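Local coordinates for protein endoglucanase 1 (Humicola insolens, PDB 6YP1) that hydrolyses internal beta-1,4-glucosidic linkages of cellulose, lichenin and cereal beta-D-glucans as a secreted, monomeric family 7 glycoside hydrolase, at residues K191-C195 with G219-E224; W241-N247 with S296-K301; L280-H284 with N308-D312. One frame throughout, in Å; residues are numbered along the deposited sequence.

Contact 1 of 3, residues K191-C195 with G219-E224; sequences KGSCC and GLYLCE
The side chain of Cys-194 (chi1 m) packs against Tyr-221, its partner across the strands, and diagonally against Cys-223 (chi1 p): its SG is 3.3 Å from Cys-223 SG and 4.3 Å from Tyr-221 CD2, at the edge of the tyrosine ring. The two sulfurs touch without bonding; Cys-194 is joined to Cys-176 and Cys-223 to Cys-228, so two disulfides pack side by side on this face. Both backbones are extended; the axes of the short strand segments 192-194 and 221-223 approach to 4.9 Å, with N-to-C directions at 143°. Gly-192 pairs with Cys-223 through N to O and O to N hydrogen bonds of 3.0 Å each. Two residues along, Cys-194 N to Tyr-221 O is 2.9 Å and Tyr-221 N to Cys-194 O is 2.8 Å. Here the short strand 221-223 adds antiparallel, within the mixed sheet, to strand 192-203, which also carries the nucleophile Glu-197. Between the hydrogen-bonded pairs stands the non-hydrogen-bonded pair Ser-193 and Leu-222 (CA to CA 5.2 Å), whose side chains occupy the other face. There Ser-193 OG (chi1 t) approaches Leu-220 CD1 at 3.5 Å while hydrogen-bonding to Tyr-171 O. Gly-192 has no CB; one would clash with Cys-223 SG. Just before the strand, Lys-191 CB meets Leu-222 CB at 3.9 Å; a water donates to Leu-222 O at 2.5 Å and accepts a weak hydrogen bond from Lys-191 NZ at 3.4 Å.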
loop_
_atom_site.group_PDB
_atom_site.type_symbol
_atom_site.label_atom_id
_atom_site.label_comp_id
_atom_site.label_asym_id
_atom_site.label_seq_id
_atom_site.Cartn_x
_atom_site.Cartn_y
_atom_site.Cartn_z
ATOM N N LYS A 191 -19.851 -6.951 -6.124
ATOM C CA LYS A 191 -18.820 -6.528 -7.079
ATOM C C LYS A 191 -17.439 -6.504 -6.416
ATOM O O LYS A 191 -17.346 -6.412 -5.171
ATOM C CB LYS A 191 -19.181 -5.163 -7.613
ATOM C CG LYS A 191 -20.498 -5.056 -8.310
ATOM C CD LYS A 191 -20.580 -4.961 -9.651
ATOM C CE LYS A 191 -21.934 -4.799 -10.252
ATOM N NZ LYS A 191 -22.301 -3.532 -10.919
ATOM N N GLY A 192 -16.388 -6.529 -7.220
ATOM C CA GLY A 192 -15.051 -6.280 -6.700
ATOM C C GLY A 192 -14.649 -4.820 -6.789
ATOM O O GLY A 192 -15.196 -4.069 -7.619
ATOM N N SER A 193 -13.675 -4.410 -5.975
ATOM C CA SER A 193 -13.267 -3.013 -5.860
ATOM C C SER A 193 -11.881 -2.805 -6.534
ATOM O O SER A 193 -10.873 -3.134 -5.929
ATOM C CB SER A 193 -13.215 -2.620 -4.412
ATOM O OG SER A 193 -12.958 -1.225 -4.358
ATOM N N CYS A 194 -11.902 -2.309 -7.737
ATOM C CA CYS A 194 -10.700 -2.308 -8.579
ATOM C C CYS A 194 -10.137 -0.904 -8.769
ATOM O O CYS A 194 -10.925 0.031 -9.041
ATOM C CB CYS A 194 -11.076 -2.770 -9.995
ATOM S SG CYS A 194 -11.876 -4.368 -10.159
ATOM N N CYS A 195 -8.832 -0.737 -8.752
ATOM C CA CYS A 195 -8.224 0.506 -9.258
ATOM C C CYS A 195 -6.737 0.298 -9.492
ATOM O O CYS A 195 -6.107 -0.595 -8.901
ATOM C CB CYS A 195 -8.456 1.724 -8.354
ATOM S SG CYS A 195 -7.833 1.542 -6.659
ATOM N N GLY A 219 -9.846 5.653 -11.718
ATOM C CA GLY A 219 -10.427 5.574 -10.385
ATOM C C GLY A 219 -10.977 4.226 -10.047
ATOM O O GLY A 219 -10.643 3.211 -10.644
ATOM N N LEU A 220 -11.875 4.207 -9.074
ATOM C CA LEU A 220 -12.448 2.953 -8.549
ATOM C C LEU A 220 -13.474 2.455 -9.535
ATOM O O LEU A 220 -14.415 3.167 -9.912
ATOM C CB LEU A 220 -12.981 3.195 -7.146
ATOM C CG LEU A 220 -13.440 1.911 -6.407
ATOM C CD1 LEU A 220 -13.448 2.164 -4.910
ATOM C CD2 LEU A 220 -14.828 1.400 -6.824
ATOM N N TYR A 221 -13.364 1.193 -9.933
ATOM C CA TYR A 221 -14.314 0.492 -10.804
ATOM C C TYR A 221 -14.862 -0.722 -10.058
ATOM O O TYR A 221 -14.107 -1.491 -9.487
ATOM C CB TYR A 221 -13.564 0.060 -12.089
ATOM C CG TYR A 221 -14.421 -0.824 -12.990
ATOM C CD1 TYR A 221 -15.432 -0.287 -13.732
ATOM C CD2 TYR A 221 -14.236 -2.212 -13.044
ATOM C CE1 TYR A 221 -16.277 -1.075 -14.530
ATOM C CE2 TYR A 221 -15.073 -3.018 -13.829
ATOM C CZ TYR A 221 -16.067 -2.442 -14.525
ATOM O OH TYR A 221 -16.940 -3.202 -15.280
ATOM N N LEU A 222 -16.178 -0.889 -10.135
ATOM C CA LEU A 222 -16.842 -2.041 -9.525
ATOM C C LEU A 222 -16.964 -3.139 -10.601
ATOM O O LEU A 222 -17.698 -2.999 -11.552
ATOM C CB LEU A 222 -18.214 -1.680 -8.947
ATOM C CG LEU A 222 -18.196 -0.836 -7.643
ATOM C CD1 LEU A 222 -18.104 0.623 -7.956
ATOM C CD2 LEU A 222 -19.383 -1.106 -6.804
ATOM N N CYS A 223 -16.217 -4.229 -10.399
ATOM C CA CYS A 223 -16.191 -5.290 -11.408
ATOM C C CYS A 223 -17.145 -6.424 -11.127
ATOM O O CYS A 223 -17.485 -6.708 -9.977
ATOM C CB CYS A 223 -14.778 -5.863 -11.478
ATOM S SG CYS A 223 -14.188 -6.672 -9.996
ATOM N N GLU A 224 -17.530 -7.104 -12.193
ATOM C CA GLU A 224 -18.381 -8.293 -12.103
ATOM C C GLU A 224 -17.773 -9.463 -12.871
ATOM O O GLU A 224 -17.196 -9.268 -13.944
ATOM C CB GLU A 224 -19.815 -8.005 -12.483
ATOM C CG GLU A 224 -19.978 -7.356 -13.789
ATOM C CD GLU A 224 -21.415 -6.961 -14.146
ATOM O OE1 GLU A 224 -22.358 -7.563 -13.589
ATOM O OE2 GLU A 224 -21.564 -6.061 -15.018
HETATM O O HOH W 1 -19.740 -1.671 -12.015
#

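Contact 2 of 3, residues W241-N247 with S296-K301; sequences WNNYRVN and SFYTNK. With NAG (2-acetamido-2-deoxy-beta-D-glucopyranose), chain H.
Trp-241 (chi1 t) starts the segment with its indole beside Phe-297 (chi1 p): the six-membered ring and the phenyl ring have centroids 4.9 Å apart and planes at 19°, but are slid apart and barely overlap. A water joins Trp-241 NE1 (3.0 Å) to Ser-296 OG (2.9 Å). Asn-242 closes an Asx turn, its OD1 accepting from Tyr-244 N at 2.9 Å as the chain enters the 3-10 segment 243-245. Asn-243 lays its CB over the face of the Phe-297 ring, a CH-pi contact of 3.7 Å from CB to the ring centroid. The arrangement shows how two loops of the family 7 fold, one with a 3-10 turn and the other (296-301) without helix or strand, can be joined: aromatic packing at one end, hydrogen bonds at the other, at an N-glycosylation site. Val-246 (chi1 m) brings CG2 to 3.7 Å from Phe-297 CE1 and CG1 to 3.9 Å from Thr-299 CG2, while its O accepts from Asn-300 N at 3.0 Å. The nearest CA pairs are Val-246 with Thr-299 (5.2 Å) and Asn-247 with Asn-300 (5.3 Å). Asn-247, with positive phi (65°), exchanges hydrogen bonds with Asn-300, side-chain amide to backbone carbonyl each way: Asn-247 ND2 to Asn-300 O 2.9 Å, Asn-300 ND2 to Asn-247 O 3.0 Å. Asn-247 ND2 also bonds covalently to NAG C1 (1.5 Å), and NAG O6 accepts from Asn-300 ND2 at 3.1 Å.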
loop_
_atom_site.group_PDB
_atom_site.type_symbol
_atom_site.label_atom_id
_atom_site.label_comp_id
_atom_site.label_asym_id
_atom_site.label_seq_id
_atom_site.Cartn_x
_atom_site.Cartn_y
_atom_site.Cartn_z
ATOM N N TRP A 241 9.840 -5.656 -9.663
ATOM C CA TRP A 241 11.262 -5.272 -9.605
ATOM C C TRP A 241 11.799 -5.706 -8.245
ATOM O O TRP A 241 11.401 -5.181 -7.213
ATOM C CB TRP A 241 11.341 -3.748 -9.773
ATOM C CG TRP A 241 12.725 -3.150 -9.717
ATOM C CD1 TRP A 241 13.277 -2.456 -8.678
ATOM C CD2 TRP A 241 13.701 -3.111 -10.773
ATOM N NE1 TRP A 241 14.508 -1.991 -9.048
ATOM C CE2 TRP A 241 14.799 -2.377 -10.326
ATOM C CE3 TRP A 241 13.697 -3.617 -12.050
ATOM C CZ2 TRP A 241 15.924 -2.165 -11.131
ATOM C CZ3 TRP A 241 14.789 -3.378 -12.856
ATOM C CH2 TRP A 241 15.904 -2.695 -12.373
ATOM N N ASN A 242 12.675 -6.718 -8.288
ATOM C CA ASN A 242 13.251 -7.335 -7.074
ATOM C C ASN A 242 14.630 -7.806 -7.506
ATOM O O ASN A 242 14.738 -8.624 -8.431
ATOM C CB ASN A 242 12.384 -8.495 -6.597
ATOM C CG ASN A 242 12.895 -9.288 -5.425
ATOM O OD1 ASN A 242 14.121 -9.220 -5.151
ATOM N ND2 ASN A 242 12.044 -10.080 -4.793
ATOM N N ASN A 243 15.695 -7.331 -6.835
ATOM C CA ASN A 243 17.057 -7.753 -7.225
ATOM C C ASN A 243 17.193 -9.258 -7.387
ATOM O O ASN A 243 17.877 -9.699 -8.314
ATOM C CB ASN A 243 18.099 -7.207 -6.234
ATOM C CG ASN A 243 17.868 -7.569 -4.778
ATOM O OD1 ASN A 243 17.134 -6.846 -4.076
ATOM N ND2 ASN A 243 18.492 -8.630 -4.319
ATOM N N TYR A 244 16.594 -10.056 -6.510
ATOM C CA TYR A 244 16.739 -11.513 -6.641
ATOM C C TYR A 244 16.171 -12.036 -7.958
ATOM O O TYR A 244 16.739 -12.973 -8.536
ATOM C CB TYR A 244 16.064 -12.238 -5.452
ATOM C CG TYR A 244 16.843 -12.228 -4.182
ATOM C CD1 TYR A 244 17.898 -13.084 -3.995
ATOM C CD2 TYR A 244 16.522 -11.396 -3.132
ATOM C CE1 TYR A 244 18.626 -13.126 -2.836
ATOM C CE2 TYR A 244 17.223 -11.440 -1.943
ATOM C CZ TYR A 244 18.272 -12.301 -1.777
ATOM O OH TYR A 244 19.000 -12.395 -0.618
ATOM N N ARG A 245 15.066 -11.483 -8.419
ATOM C CA ARG A 245 14.443 -11.950 -9.657
ATOM C C ARG A 245 15.310 -11.646 -10.884
ATOM O O ARG A 245 15.046 -12.232 -11.945
ATOM C CB ARG A 245 13.056 -11.351 -9.834
ATOM C CG ARG A 245 12.021 -11.878 -8.852
ATOM C CD ARG A 245 10.642 -11.258 -9.114
ATOM N NE ARG A 245 9.620 -11.850 -8.277
ATOM C CZ ARG A 245 8.970 -12.985 -8.521
ATOM N NH1 ARG A 245 9.205 -13.577 -9.664
ATOM N NH2 ARG A 245 8.120 -13.493 -7.653
ATOM N N VAL A 246 16.263 -10.727 -10.764
ATOM C CA VAL A 246 17.149 -10.385 -11.873
ATOM C C VAL A 246 18.581 -10.823 -11.572
ATOM O O VAL A 246 19.528 -10.318 -12.148
ATOM C CB VAL A 246 17.016 -8.917 -12.280
ATOM C CG1 VAL A 246 15.570 -8.622 -12.733
ATOM C CG2 VAL A 246 17.439 -7.947 -11.176
ATOM N N ASN A 247 18.721 -11.836 -10.674
ATOM C CA ASN A 247 19.995 -12.503 -10.446
ATOM C C ASN A 247 21.050 -11.584 -9.844
ATOM O O ASN A 247 22.252 -11.681 -10.170
ATOM C CB ASN A 247 20.497 -13.213 -11.701
ATOM C CG ASN A 247 21.688 -14.103 -11.489
ATOM O OD1 ASN A 247 21.830 -14.786 -10.469
ATOM N ND2 ASN A 247 22.547 -14.101 -12.483
ATOM N N SER A 296 20.830 1.994 -7.567
ATOM C CA SER A 296 20.189 0.753 -7.996
ATOM C C SER A 296 21.230 -0.207 -8.582
ATOM O O SER A 296 22.113 0.211 -9.332
ATOM C CB SER A 296 19.083 0.975 -8.993
ATOM O OG SER A 296 18.418 -0.264 -9.230
ATOM N N PHE A 297 21.002 -1.499 -8.368
ATOM C CA PHE A 297 21.570 -2.534 -9.204
ATOM C C PHE A 297 21.104 -2.393 -10.631
ATOM O O PHE A 297 20.064 -1.815 -10.917
ATOM C CB PHE A 297 21.181 -3.916 -8.664
ATOM C CG PHE A 297 19.699 -4.108 -8.545
ATOM C CD1 PHE A 297 18.914 -4.593 -9.582
ATOM C CD2 PHE A 297 19.035 -3.768 -7.372
ATOM C CE1 PHE A 297 17.545 -4.681 -9.483
ATOM C CE2 PHE A 297 17.658 -3.867 -7.264
ATOM C CZ PHE A 297 16.912 -4.297 -8.319
ATOM N N TYR A 298 21.893 -2.970 -11.527
ATOM C CA TYR A 298 21.482 -3.333 -12.883
ATOM C C TYR A 298 21.066 -4.790 -12.918
ATOM O O TYR A 298 21.587 -5.639 -12.179
ATOM C CB TYR A 298 22.596 -3.090 -13.915
ATOM C CG TYR A 298 22.798 -1.632 -14.268
ATOM C CD1 TYR A 298 23.467 -0.750 -13.425
ATOM C CD2 TYR A 298 22.298 -1.109 -15.470
ATOM C CE1 TYR A 298 23.634 0.586 -13.763
ATOM C CE2 TYR A 298 22.482 0.202 -15.823
ATOM C CZ TYR A 298 23.154 1.049 -14.981
ATOM O OH TYR A 298 23.388 2.336 -15.369
ATOM N N THR A 299 20.149 -5.097 -13.797
ATOM C CA THR A 299 19.756 -6.503 -14.042
ATOM C C THR A 299 20.966 -7.318 -14.471
ATOM O O THR A 299 21.882 -6.831 -15.111
ATOM C CB THR A 299 18.613 -6.538 -15.038
ATOM O OG1 THR A 299 19.107 -6.003 -16.265
ATOM C CG2 THR A 299 17.371 -5.774 -14.596
ATOM N N ASN A 300 20.897 -8.623 -14.156
ATOM C CA ASN A 300 22.032 -9.540 -14.357
ATOM C C ASN A 300 21.555 -10.921 -14.793
ATOM O O ASN A 300 22.073 -11.920 -14.276
ATOM C CB ASN A 300 22.849 -9.610 -13.065
ATOM C CG ASN A 300 24.146 -10.395 -13.146
ATOM O OD1 ASN A 300 24.884 -10.246 -14.114
ATOM N ND2 ASN A 300 24.455 -11.175 -12.138
ATOM N N LYS A 301 20.579 -10.949 -15.683
ATOM C CA LYS A 301 19.927 -12.233 -15.964
ATOM C C LYS A 301 19.694 -12.388 -17.445
ATOM O O LYS A 301 19.197 -11.481 -18.134
ATOM C CB LYS A 301 18.629 -12.343 -15.184
ATOM C CG LYS A 301 17.969 -13.710 -15.266
ATOM C CD LYS A 301 16.725 -13.795 -14.458
ATOM C CE LYS A 301 16.159 -15.183 -14.617
ATOM N NZ LYS A 301 17.142 -16.198 -14.081
HETATM C C1 NAG H . 23.767 -14.975 -12.529
HETATM C C2 NAG H . 23.542 -16.087 -13.456
HETATM C C3 NAG H . 24.854 -16.792 -13.858
HETATM C C4 NAG H . 25.871 -15.745 -14.323
HETATM C C5 NAG H . 26.055 -14.726 -13.253
HETATM C C6 NAG H . 26.922 -13.547 -13.820
HETATM C C7 NAG H . 21.337 -17.142 -12.998
HETATM C C8 NAG H . 20.558 -18.125 -12.176
HETATM N N2 NAG H . 22.638 -17.042 -12.810
HETATM O O3 NAG H . 24.609 -17.775 -14.834
HETATM O O4 NAG H . 27.147 -16.361 -14.559
HETATM O O5 NAG H . 24.764 -14.095 -12.963
HETATM O O6 NAG H . 27.179 -12.622 -12.739
HETATM O O7 NAG H . 20.764 -16.419 -13.852
HETATM O O HOH W 2 16.478 -0.720 -7.184
#

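Contact 3 of 3, residues L280-H284 with N308-D312; sequences LEKIH and NMIDD
A single antiparallel bridge shows how an irregular chain can borrow the edge of a strand. Ile-283 and Ile-310 form a hydrogen-bonded pair (CA to CA 5.0 Å) in which both donors and both acceptors are used: Ile-283 N to Ile-310 O and Ile-310 N to Ile-283 O, each 2.9 Å. The directions CA 281 to 284 and CA 308 to 311 differ by 149°. Ile-310 O also receives Lys-282 CA in a CA-H...O contact of 3.1 Å. A water bridges Glu-281 O (2.7 Å) to Asp-312 N (2.9 Å). Lys-282 NZ makes a salt bridge with Asp-311 OD2 at 3.2 Å, its hydrogen bond weak, while OD1 of Asp-311 (chi1 p) takes the N-cap role for Phe-314 N. Met-309 CE lies over the face of the His-284 ring, 3.7 Å from its centroid, and His-284 ND1 is hydrogen-bonded to Gln-271 OE1. Glu-281 and Lys-282 form a classic bulge opposite Leu-273 of strand 266-274, and the bridge holds the approach to helix 312-317 against strand 280-289.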
loop_
_atom_site.group_PDB
_atom_site.type_symbol
_atom_site.label_atom_id
_atom_site.label_comp_id
_atom_site.label_asym_id
_atom_site.label_seq_id
_atom_site.Cartn_x
_atom_site.Cartn_y
_atom_site.Cartn_z
ATOM N N LEU A 280 4.920 9.141 -17.902
ATOM C CA LEU A 280 5.842 8.306 -17.139
ATOM C C LEU A 280 6.556 7.329 -18.063
ATOM O O LEU A 280 5.889 6.630 -18.849
ATOM C CB LEU A 280 5.087 7.565 -16.043
ATOM C CG LEU A 280 5.963 6.775 -15.085
ATOM C CD1 LEU A 280 6.829 7.680 -14.258
ATOM C CD2 LEU A 280 5.086 5.891 -14.182
ATOM N N GLU A 281 7.884 7.289 -17.938
ATOM C CA GLU A 281 8.721 6.377 -18.734
ATOM C C GLU A 281 9.493 5.401 -17.904
ATOM O O GLU A 281 9.700 4.260 -18.331
ATOM C CB GLU A 281 9.647 7.237 -19.612
ATOM C CG GLU A 281 11.062 7.025 -19.882
ATOM C CD GLU A 281 11.544 8.189 -20.715
ATOM O OE1 GLU A 281 12.306 9.108 -20.199
ATOM O OE2 GLU A 281 11.191 8.089 -21.868
ATOM N N LYS A 282 9.987 5.814 -16.740
ATOM C CA LYS A 282 10.841 4.949 -15.921
ATOM C C LYS A 282 10.491 5.156 -14.469
ATOM O O LYS A 282 10.184 6.285 -14.056
ATOM C CB LYS A 282 12.344 5.321 -16.132
ATOM C CG LYS A 282 12.890 5.200 -17.553
ATOM C CD LYS A 282 14.238 5.627 -17.782
ATOM C CE LYS A 282 14.697 5.435 -19.234
ATOM N NZ LYS A 282 13.987 4.324 -19.975
ATOM N N ILE A 283 10.646 4.104 -13.699
ATOM C CA ILE A 283 10.535 4.145 -12.229
ATOM C C ILE A 283 11.888 3.728 -11.671
ATOM O O ILE A 283 12.376 2.640 -12.011
ATOM C CB ILE A 283 9.391 3.300 -11.689
ATOM C CG1 ILE A 283 8.051 3.712 -12.314
ATOM C CG2 ILE A 283 9.318 3.389 -10.172
ATOM C CD1 ILE A 283 6.919 2.742 -12.068
ATOM N N HIS A 284 12.491 4.595 -10.869
ATOM C CA HIS A 284 13.867 4.421 -10.383
ATOM C C HIS A 284 13.871 4.324 -8.863
ATOM O O HIS A 284 13.429 5.253 -8.191
ATOM C CB HIS A 284 14.675 5.629 -10.865
ATOM C CG HIS A 284 16.115 5.638 -10.442
ATOM N ND1 HIS A 284 16.774 6.827 -10.246
ATOM C CD2 HIS A 284 17.017 4.659 -10.303
ATOM C CE1 HIS A 284 18.059 6.542 -9.983
ATOM N NE2 HIS A 284 18.243 5.218 -9.997
ATOM N N ASN A 308 18.731 -0.436 -15.037
ATOM C CA ASN A 308 18.701 -0.116 -13.630
ATOM C C ASN A 308 17.384 0.552 -13.207
ATOM O O ASN A 308 17.323 1.062 -12.075
ATOM C CB ASN A 308 19.895 0.738 -13.177
ATOM C CG ASN A 308 19.916 2.110 -13.834
ATOM O OD1 ASN A 308 19.197 2.307 -14.816
ATOM N ND2 ASN A 308 20.706 3.014 -13.290
ATOM N N MET A 309 16.381 0.511 -14.056
ATOM C CA MET A 309 15.072 1.133 -13.809
ATOM C C MET A 309 13.979 0.289 -14.451
ATOM O O MET A 309 14.169 -0.358 -15.453
ATOM C CB MET A 309 15.003 2.577 -14.349
ATOM C CG MET A 309 16.054 3.498 -13.781
ATOM S SD MET A 309 15.903 5.122 -14.481
ATOM C CE MET A 309 17.414 5.855 -13.886
ATOM N N ILE A 310 12.782 0.388 -13.852
ATOM C CA ILE A 310 11.575 -0.182 -14.442
ATOM C C ILE A 310 11.171 0.622 -15.671
ATOM O O ILE A 310 11.069 1.867 -15.563
ATOM C CB ILE A 310 10.437 -0.218 -13.413
ATOM C CG1 ILE A 310 10.790 -0.993 -12.158
ATOM C CG2 ILE A 310 9.143 -0.693 -14.033
ATOM C CD1 ILE A 310 9.824 -0.813 -11.027
ATOM N N ASP A 311 10.885 -0.015 -16.790
ATOM C CA ASP A 311 10.349 0.640 -17.973
ATOM C C ASP A 311 9.586 -0.408 -18.788
ATOM O O ASP A 311 9.588 -1.610 -18.455
ATOM C CB ASP A 311 11.432 1.378 -18.765
ATOM C CG ASP A 311 12.492 0.524 -19.391
ATOM O OD1 ASP A 311 12.343 -0.702 -19.477
ATOM O OD2 ASP A 311 13.497 1.147 -19.867
ATOM N N ASP A 312 8.928 0.031 -19.864
ATOM C CA ASP A 312 8.137 -0.888 -20.664
ATOM C C ASP A 312 8.953 -2.040 -21.219
ATOM O O ASP A 312 8.456 -3.179 -21.243
ATOM C CB ASP A 312 7.449 -0.170 -21.810
ATOM C CG ASP A 312 6.199 0.609 -21.431
ATOM O OD1 ASP A 312 5.779 0.518 -20.286
ATOM O OD2 ASP A 312 5.642 1.251 -22.346
HETATM O O HOH W 3 8.547 2.901 -20.334
#

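From the N terminus, contact 1 comes first and is complete before the others begin: strand 192-203 runs out, the chain turns back as strand 208-213, and further on strand 221-223 pairs antiparallel with the start of 192-203, a local closure of 23 intervening residues. Contacts 2 and 3 instead cross, their segments alternating in the order 241-247, 280-284, 296-301, 308-312. Contact 2 closes a span of 48 residues that includes strands 266-274 and 280-289, and contact 3 ties the later of these strands to the chain entering helix 312-317. These two touch, with Trp-241 CB 3.5 Å from Ile-310 CD1, whereas contact 1 lies about 27 Å from contact 3, centre to centre, though both reach the same sheet.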